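Local coordinates for arginine 3rd transport system periplasmic binding protein (Legionella pneumophila subsp. pneumophila str. Philadelphia 1, PDB 3KZG) that probably captures arginine in the periplasm, between two lobes, and hands it to a membrane-bound ABC transporter for uptake, at residues A[3-8]-A[36-41]; A[53-58]-A[69-74]; A[133-138]-A[150-155]. All blocks are in the same frame, centred on the assembly; numbering follows the deposited sequence.

In the fold
From the N terminus, the chain lays down strand 4-13 and returns along helix 29-40, and contact 1 (3-8 with 36-41) closes that loop by packing the helix end on the strand start. Contact 2 (53-58 with 69-74) then closes a shorter loop, between helix 55-60 and the segment after strand 66-67; it touches contact 1 through Leu55 CD2, 3.8 Å from Gly8 C. Contact 3 (133-138 with 150-155) comes last, spanning helix 140-148 in a second sheet, of five strands. The three loops follow in series, with none enclosing another. Contacts 1 and 3 lie on opposite sides of the chain's centre, their centres about 36 Å apart.

Contact 1: residues A[3-8]-A[36-41]; sequences LNLTIG and EICRRL
Leu5 meets Leu41 and Cys38 through a single methyl group, and every contact between 3-8 and 36-41 is of this apolar kind. Leu5 CD1 lies 4.0 Å from Leu41 CD1, methyl against methyl, while the two leucine side chains cross at about a right angle. The same Leu5 CD1 is 4.1 Å from Cys38 SG, so it sits beside both Cys38 and Leu41. Ile7 CD1 approaches the same Cys38 SG to 4.2 Å, also from the strand and beside Leu5 CD1, not opposite it. Leu5 and Ile7 are two residues apart on the strand, and both point to the helix as alternation along an extended chain requires. The extended end of Leu5 (chi2 173°) carries CD1 outward to the helix. No hydrogen bond crosses between the segments, and the distances are those of ordinary van der Waals contact.

The backbones are nearest at Leu5 and Cys38, whose CA atoms are 7.8 Å apart, too far for anything but side chains to bridge. This is helix-on-sheet packing in a beta-alpha-beta crossover: strand 4-13 and strand 44-50 run parallel as neighbours, and helix 29-40 lies in the connection between them. Cys45 of the second strand touches both Ile7 and Cys38, extending the apolar layer.

Ionic interactions occupy another side of the helix. Glu36 OE2 takes Arg39 NH1 at 2.7 Å on its syn side, and Arg40 NE, also at 2.7 Å, on its anti lone pair. Glu36 OE2 lies 21° out of the guanidinium plane of Arg39 and 24° out of that of Arg40. One carboxylate oxygen thus grips two arginines, probably sharing its charge between them. Arg40 NH1 has a second acidic partner in Asp218, which ties this helix to the chain just after helix 202-217.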
# COMPACT_ATOMS: atom_id res chain seq x y z
N LEU A 3 -2.44 24.87 -27.96
CA LEU A 3 -2.28 24.21 -26.67
C LEU A 3 -0.81 23.92 -26.39
O LEU A 3 -0.41 22.76 -26.25
CB LEU A 3 -3.11 22.92 -26.64
CG LEU A 3 -3.28 22.16 -27.96
CD1 LEU A 3 -1.93 21.74 -28.51
CD2 LEU A 3 -4.16 20.94 -27.72
N ASN A 4 -0.02 24.98 -26.30
CA ASN A 4 1.41 24.87 -26.05
C ASN A 4 1.78 25.91 -25.00
O ASN A 4 1.47 27.09 -25.15
CB ASN A 4 2.19 25.12 -27.34
CG ASN A 4 3.67 24.77 -27.22
OD1 ASN A 4 4.40 24.81 -28.21
ND2 ASN A 4 4.11 24.42 -26.01
N LEU A 5 2.44 25.46 -23.94
CA LEU A 5 2.83 26.34 -22.86
C LEU A 5 4.33 26.60 -22.83
O LEU A 5 5.13 25.76 -23.24
CB LEU A 5 2.40 25.76 -21.51
CG LEU A 5 0.90 25.52 -21.30
CD1 LEU A 5 0.68 24.78 -19.98
CD2 LEU A 5 0.16 26.85 -21.30
N THR A 6 4.69 27.78 -22.34
CA THR A 6 6.09 28.19 -22.21
C THR A 6 6.35 28.38 -20.72
O THR A 6 5.81 29.29 -20.10
CB THR A 6 6.34 29.52 -22.96
OG1 THR A 6 6.15 29.32 -24.37
CG2 THR A 6 7.76 30.02 -22.71
N ILE A 7 7.17 27.51 -20.15
CA ILE A 7 7.48 27.58 -18.73
C ILE A 7 8.88 28.09 -18.45
O ILE A 7 9.86 27.60 -19.00
CB ILE A 7 7.33 26.20 -18.04
CG1 ILE A 7 5.93 25.62 -18.29
CG2 ILE A 7 7.56 26.34 -16.54
CD1 ILE A 7 5.75 25.03 -19.66
N GLY A 8 8.97 29.08 -17.57
CA GLY A 8 10.26 29.62 -17.20
C GLY A 8 10.76 28.87 -15.98
O GLY A 8 9.99 28.57 -15.07
N GLU A 36 5.12 16.38 -16.97
CA GLU A 36 3.98 15.49 -16.75
C GLU A 36 2.65 16.25 -16.64
O GLU A 36 1.63 15.81 -17.18
CB GLU A 36 4.22 14.65 -15.49
CG GLU A 36 3.11 13.70 -15.12
CD GLU A 36 2.76 12.74 -16.23
OE1 GLU A 36 3.64 12.44 -17.06
OE2 GLU A 36 1.60 12.26 -16.25
N ILE A 37 2.66 17.39 -15.95
CA ILE A 37 1.46 18.20 -15.80
C ILE A 37 0.95 18.68 -17.16
O ILE A 37 -0.26 18.72 -17.41
CB ILE A 37 1.72 19.43 -14.89
CG1 ILE A 37 1.96 18.96 -13.45
CG2 ILE A 37 0.54 20.39 -14.95
CD1 ILE A 37 2.30 20.07 -12.49
N CYS A 38 1.87 19.05 -18.05
CA CYS A 38 1.50 19.52 -19.37
C CYS A 38 0.85 18.44 -20.23
O CYS A 38 -0.10 18.73 -20.96
CB CYS A 38 2.72 20.09 -20.10
SG CYS A 38 3.25 21.69 -19.48
N ARG A 39 1.33 17.20 -20.16
CA ARG A 39 0.72 16.15 -20.97
C ARG A 39 -0.71 15.88 -20.49
O ARG A 39 -1.58 15.54 -21.29
CB ARG A 39 1.54 14.85 -20.93
CG ARG A 39 1.63 14.17 -19.58
CD ARG A 39 2.43 12.87 -19.70
NE ARG A 39 1.66 11.80 -20.35
CZ ARG A 39 0.67 11.13 -19.75
NH1 ARG A 39 0.34 11.40 -18.50
NH2 ARG A 39 0.02 10.19 -20.42
N ARG A 40 -0.93 16.03 -19.19
CA ARG A 40 -2.25 15.82 -18.61
C ARG A 40 -3.14 16.99 -19.01
O ARG A 40 -4.36 16.86 -19.07
CB ARG A 40 -2.14 15.71 -17.09
CG ARG A 40 -1.53 14.38 -16.66
CD ARG A 40 -1.25 14.31 -15.16
NE ARG A 40 -0.60 13.05 -14.83
CZ ARG A 40 -1.22 12.00 -14.30
NH1 ARG A 40 -2.52 12.04 -14.02
NH2 ARG A 40 -0.53 10.89 -14.05
N LEU A 41 -2.52 18.13 -19.30
CA LEU A 41 -3.23 19.32 -19.73
C LEU A 41 -3.43 19.22 -21.24
O LEU A 41 -4.09 20.06 -21.85
CB LEU A 41 -2.43 20.58 -19.40
CG LEU A 41 -2.38 21.03 -17.94
CD1 LEU A 41 -1.42 22.20 -17.78
CD2 LEU A 41 -3.78 21.41 -17.48

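Contact 2: residues A[53-58]-A[69-74]; sequences DDLFPA and ASMIIT
Met71, a selenomethionine in this crystal, reaches across from 69-74 to Phe56 and Leu55, and has the largest buried share of any residue here. CB sets off toward helix 55-60, and CG follows with chi1 -166°, opposite the backbone N. The chain then bends at both chi2 (61°) and chi3, which brings its last two atoms round to the helix. The selenium, SE, comes to 3.7 Å from Phe56 CE1 and lies equally near to CZ, so it addresses one bond of the ring and not its middle. Measured to the ring centroid, SE is 4.7 Å away and 67° off the ring normal, an oblique Met-aromatic contact. At the tip, CE lies near the same bond, 3.9 Å from Phe56 CE1, and comes within 4.3 Å of Leu55 CD1.

Leu55 makes a second apolar bridge: its CD1 is only 3.6 Å from Ala69 CB, a close fit between two methyl groups. Leu55 CD1 thus touches Ala69 CB and, more loosely, Met71 CE, which lie on neighbouring sides of it. The CA atoms of Leu55 and Ala69 are 8.7 Å apart, so the join is made by side chains alone.

Around the pair, Met196 of strand 196-197 touches both Phe56 and Met71, and Arg77 makes a cation-pi contact with the Phe56 ring. Ser70 N is hydrogen-bonded to Asp30, which fixes the loop beside Met71. In binding proteins of this family the corresponding loop borders the ligand cleft, as it probably does here. All four touching residues are buried, no hydrogen bond crosses, and the cohesion consequently rests on dispersion and on the polarisable selenium beside the aromatic ring.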
# COMPACT_ATOMS: atom_id res chain seq x y z
N ASP A 53 16.50 35.23 -10.22
CA ASP A 53 15.91 36.54 -9.96
C ASP A 53 15.16 37.17 -11.14
O ASP A 53 14.27 37.99 -10.94
CB ASP A 53 16.98 37.51 -9.47
CG ASP A 53 16.39 38.69 -8.72
OD1 ASP A 53 17.08 39.72 -8.58
OD2 ASP A 53 15.23 38.57 -8.25
N ASP A 54 15.52 36.79 -12.37
CA ASP A 54 14.85 37.36 -13.54
C ASP A 54 13.50 36.70 -13.83
O ASP A 54 12.73 37.20 -14.65
CB ASP A 54 15.74 37.25 -14.78
CG ASP A 54 16.93 38.20 -14.74
OD1 ASP A 54 16.86 39.24 -14.06
OD2 ASP A 54 17.95 37.90 -15.41
N LEU A 55 13.22 35.58 -13.17
CA LEU A 55 11.97 34.85 -13.39
C LEU A 55 10.74 35.69 -13.09
O LEU A 55 9.73 35.60 -13.80
CB LEU A 55 11.95 33.57 -12.54
CG LEU A 55 12.84 32.42 -13.01
CD1 LEU A 55 12.82 31.30 -11.98
CD2 LEU A 55 12.34 31.91 -14.37
N PHE A 56 10.82 36.49 -12.03
CA PHE A 56 9.71 37.34 -11.62
C PHE A 56 9.29 38.33 -12.71
O PHE A 56 8.12 38.39 -13.09
CB PHE A 56 10.08 38.05 -10.32
CG PHE A 56 10.47 37.11 -9.21
CD1 PHE A 56 9.51 36.33 -8.58
CD2 PHE A 56 11.80 36.96 -8.84
CE1 PHE A 56 9.87 35.41 -7.59
CE2 PHE A 56 12.18 36.05 -7.85
CZ PHE A 56 11.21 35.27 -7.23
N PRO A 57 10.24 39.13 -13.24
CA PRO A 57 9.84 40.07 -14.29
C PRO A 57 9.43 39.35 -15.57
O PRO A 57 8.51 39.79 -16.27
CB PRO A 57 11.08 40.94 -14.46
CG PRO A 57 12.20 39.99 -14.13
CD PRO A 57 11.66 39.29 -12.90
N ALA A 58 10.09 38.23 -15.87
CA ALA A 58 9.78 37.45 -17.06
C ALA A 58 8.33 36.99 -17.06
O ALA A 58 7.66 36.98 -18.09
CB ALA A 58 10.71 36.24 -17.14
N ALA A 69 10.42 26.80 -10.34
CA ALA A 69 11.83 26.81 -9.98
C ALA A 69 11.89 26.87 -8.47
O ALA A 69 12.19 27.92 -7.90
CB ALA A 69 12.51 28.02 -10.59
N SER A 70 11.60 25.74 -7.83
CA SER A 70 11.58 25.65 -6.37
C SER A 70 11.10 26.98 -5.80
O SER A 70 11.71 27.55 -4.92
CB SER A 70 12.99 25.30 -5.84
OG SER A 70 13.95 26.30 -6.12
N MSE A 71 9.97 27.46 -6.33
CA MSE A 71 9.40 28.73 -5.88
C MSE A 71 8.58 28.60 -4.61
O MSE A 71 7.50 28.01 -4.62
CB MSE A 71 8.53 29.33 -6.97
CG MSE A 71 8.19 30.78 -6.71
SE MSE A 71 9.83 31.83 -6.67
CE MSE A 71 10.28 31.64 -8.55
N ILE A 72 9.07 29.19 -3.53
CA ILE A 72 8.37 29.12 -2.25
C ILE A 72 7.21 30.10 -2.12
O ILE A 72 7.37 31.31 -2.30
CB ILE A 72 9.34 29.36 -1.08
CG1 ILE A 72 10.50 28.36 -1.15
CG2 ILE A 72 8.59 29.22 0.25
CD1 ILE A 72 11.58 28.61 -0.13
N ILE A 73 6.05 29.56 -1.78
CA ILE A 73 4.86 30.38 -1.58
C ILE A 73 5.07 31.23 -0.34
O ILE A 73 5.24 30.71 0.77
CB ILE A 73 3.60 29.52 -1.33
CG1 ILE A 73 3.33 28.61 -2.52
CG2 ILE A 73 2.40 30.43 -1.08
CD1 ILE A 73 2.10 27.77 -2.33
N THR A 74 5.06 32.55 -0.52
CA THR A 74 5.22 33.48 0.60
C THR A 74 4.20 34.59 0.43
O THR A 74 3.74 34.86 -0.68
CB THR A 74 6.62 34.14 0.63
OG1 THR A 74 6.76 35.01 -0.50
CG2 THR A 74 7.72 33.08 0.58

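Contact 3: residues A[133-138]-A[150-155]; sequences QVIFYE and NQVDAS
Ile135 and Tyr137 both lean on Val152, and nearly everything in this contact converges on one methyl, Val152 CG1. Along strand 133-137 the side chains alternate: Val134 points away from 150-155, and Ile135 is the first to touch it. Ile135 CB is 3.7 Å from Val152 CG1, and Ile135 CG1 is 3.8 Å from the same methyl, so the branch point of the isoleucine, more than its end, makes the closest approach. Here the backbones are also nearest, with CA atoms of Ile135 and Val152 7.4 Å apart.

Phe136 turns to the other face of the strand, where Val134 CG1 lies above its ring, offset toward the rim. Tyr137 returns to the first face. Its ring meets Val152 CG1 at the edge and in its own plane: Tyr137 OH is 3.3 Å from Val152 CG1, and Tyr137 CE2 follows at 3.9 Å. The two side chains come from opposite directions, so the methyl abuts the phenol end. With chi1 -71°, Val152 puts CG1 opposite its carbonyl carbon, and it is this branch that both strand residues reach. Tyr137 OH also comes to 3.9 Å from Gln151 CB, a van der Waals approach to the base of the glutamine side chain. No hydrogen bond crosses between the segments.

Just before, Asn150, following helix 140-148, leaves helical geometry in a Schellman motif, its positive phi (62°) turning the chain toward strand 154-158. That helix is the crossover of a beta-alpha-beta unit whose two strands are parallel, with strand 112-116 running between them and hydrogen-bonded to 133-137. Tyr137 packs on helix 140-148 through Asp142 and Met143, whereas Val134 and Phe136 rest on helix 121-127, placing this outermost strand of the sheet between helices on both faces.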
# COMPACT_ATOMS: atom_id res chain seq x y z
N GLN A 133 25.52 38.76 8.58
CA GLN A 133 25.57 39.64 7.43
C GLN A 133 25.23 38.77 6.23
O GLN A 133 25.74 37.66 6.10
CB GLN A 133 26.96 40.24 7.28
CG GLN A 133 27.09 41.24 6.15
CD GLN A 133 28.46 41.89 6.11
OE1 GLN A 133 28.90 42.50 7.09
NE2 GLN A 133 29.13 41.76 4.98
N VAL A 134 24.35 39.27 5.37
CA VAL A 134 23.94 38.52 4.19
C VAL A 134 24.62 39.01 2.91
O VAL A 134 24.71 40.21 2.66
CB VAL A 134 22.41 38.61 3.99
CG1 VAL A 134 21.99 37.78 2.79
CG2 VAL A 134 21.69 38.14 5.24
N ILE A 135 25.10 38.06 2.12
CA ILE A 135 25.73 38.37 0.85
C ILE A 135 24.82 37.77 -0.21
O ILE A 135 24.61 36.56 -0.24
CB ILE A 135 27.14 37.74 0.74
CG1 ILE A 135 28.08 38.39 1.76
CG2 ILE A 135 27.69 37.90 -0.66
CD1 ILE A 135 28.33 39.86 1.52
N PHE A 136 24.24 38.63 -1.04
CA PHE A 136 23.33 38.20 -2.10
C PHE A 136 24.09 37.76 -3.34
O PHE A 136 24.95 38.48 -3.85
CB PHE A 136 22.38 39.35 -2.48
CG PHE A 136 21.45 39.75 -1.37
CD1 PHE A 136 20.16 39.23 -1.31
CD2 PHE A 136 21.86 40.64 -0.39
CE1 PHE A 136 19.30 39.58 -0.27
CE2 PHE A 136 21.01 41.00 0.65
CZ PHE A 136 19.72 40.46 0.71
N TYR A 137 23.76 36.57 -3.83
CA TYR A 137 24.38 36.02 -5.02
C TYR A 137 23.29 35.79 -6.06
O TYR A 137 22.23 35.25 -5.73
CB TYR A 137 25.07 34.69 -4.70
CG TYR A 137 26.33 34.82 -3.87
CD1 TYR A 137 27.52 35.28 -4.45
CD2 TYR A 137 26.35 34.49 -2.52
CE1 TYR A 137 28.69 35.39 -3.70
CE2 TYR A 137 27.51 34.59 -1.76
CZ TYR A 137 28.68 35.05 -2.36
OH TYR A 137 29.82 35.15 -1.60
N GLU A 138 23.53 36.21 -7.30
CA GLU A 138 22.53 36.03 -8.34
C GLU A 138 22.49 34.59 -8.85
O GLU A 138 21.42 34.08 -9.17
CB GLU A 138 22.78 37.00 -9.50
CG GLU A 138 22.56 38.47 -9.13
CD GLU A 138 22.62 39.39 -10.33
OE1 GLU A 138 23.64 39.37 -11.05
OE2 GLU A 138 21.64 40.13 -10.56
N ASN A 150 35.90 31.15 0.63
CA ASN A 150 35.76 31.69 1.97
C ASN A 150 35.31 33.15 1.96
O ASN A 150 35.68 33.93 2.83
CB ASN A 150 37.09 31.55 2.73
CG ASN A 150 36.92 31.63 4.23
OD1 ASN A 150 36.07 30.94 4.80
ND2 ASN A 150 37.73 32.46 4.87
N GLN A 151 34.51 33.52 0.95
CA GLN A 151 33.99 34.88 0.84
C GLN A 151 32.80 35.00 1.81
O GLN A 151 32.44 36.09 2.25
CB GLN A 151 33.54 35.16 -0.59
CG GLN A 151 34.61 34.92 -1.65
CD GLN A 151 35.76 35.92 -1.59
OE1 GLN A 151 36.50 35.99 -0.61
NE2 GLN A 151 35.92 36.70 -2.66
N VAL A 152 32.19 33.86 2.10
CA VAL A 152 31.09 33.77 3.07
C VAL A 152 31.45 32.55 3.93
O VAL A 152 32.15 31.64 3.47
CB VAL A 152 29.70 33.55 2.40
CG1 VAL A 152 29.26 34.82 1.67
CG2 VAL A 152 29.74 32.37 1.44
N ASP A 153 30.97 32.54 5.17
CA ASP A 153 31.25 31.45 6.09
C ASP A 153 30.34 30.25 5.85
O ASP A 153 30.70 29.11 6.15
CB ASP A 153 31.06 31.93 7.53
CG ASP A 153 31.92 33.14 7.85
OD1 ASP A 153 33.14 33.07 7.63
OD2 ASP A 153 31.37 34.15 8.33
N ALA A 154 29.16 30.52 5.32
CA ALA A 154 28.19 29.46 5.06
C ALA A 154 27.13 29.99 4.10
O ALA A 154 27.11 31.17 3.76
CB ALA A 154 27.53 29.02 6.36
N SER A 155 26.24 29.09 3.69
CA SER A 155 25.17 29.42 2.77
C SER A 155 23.85 28.80 3.22
O SER A 155 23.82 27.68 3.75
CB SER A 155 25.55 28.90 1.37
OG SER A 155 24.46 29.01 0.48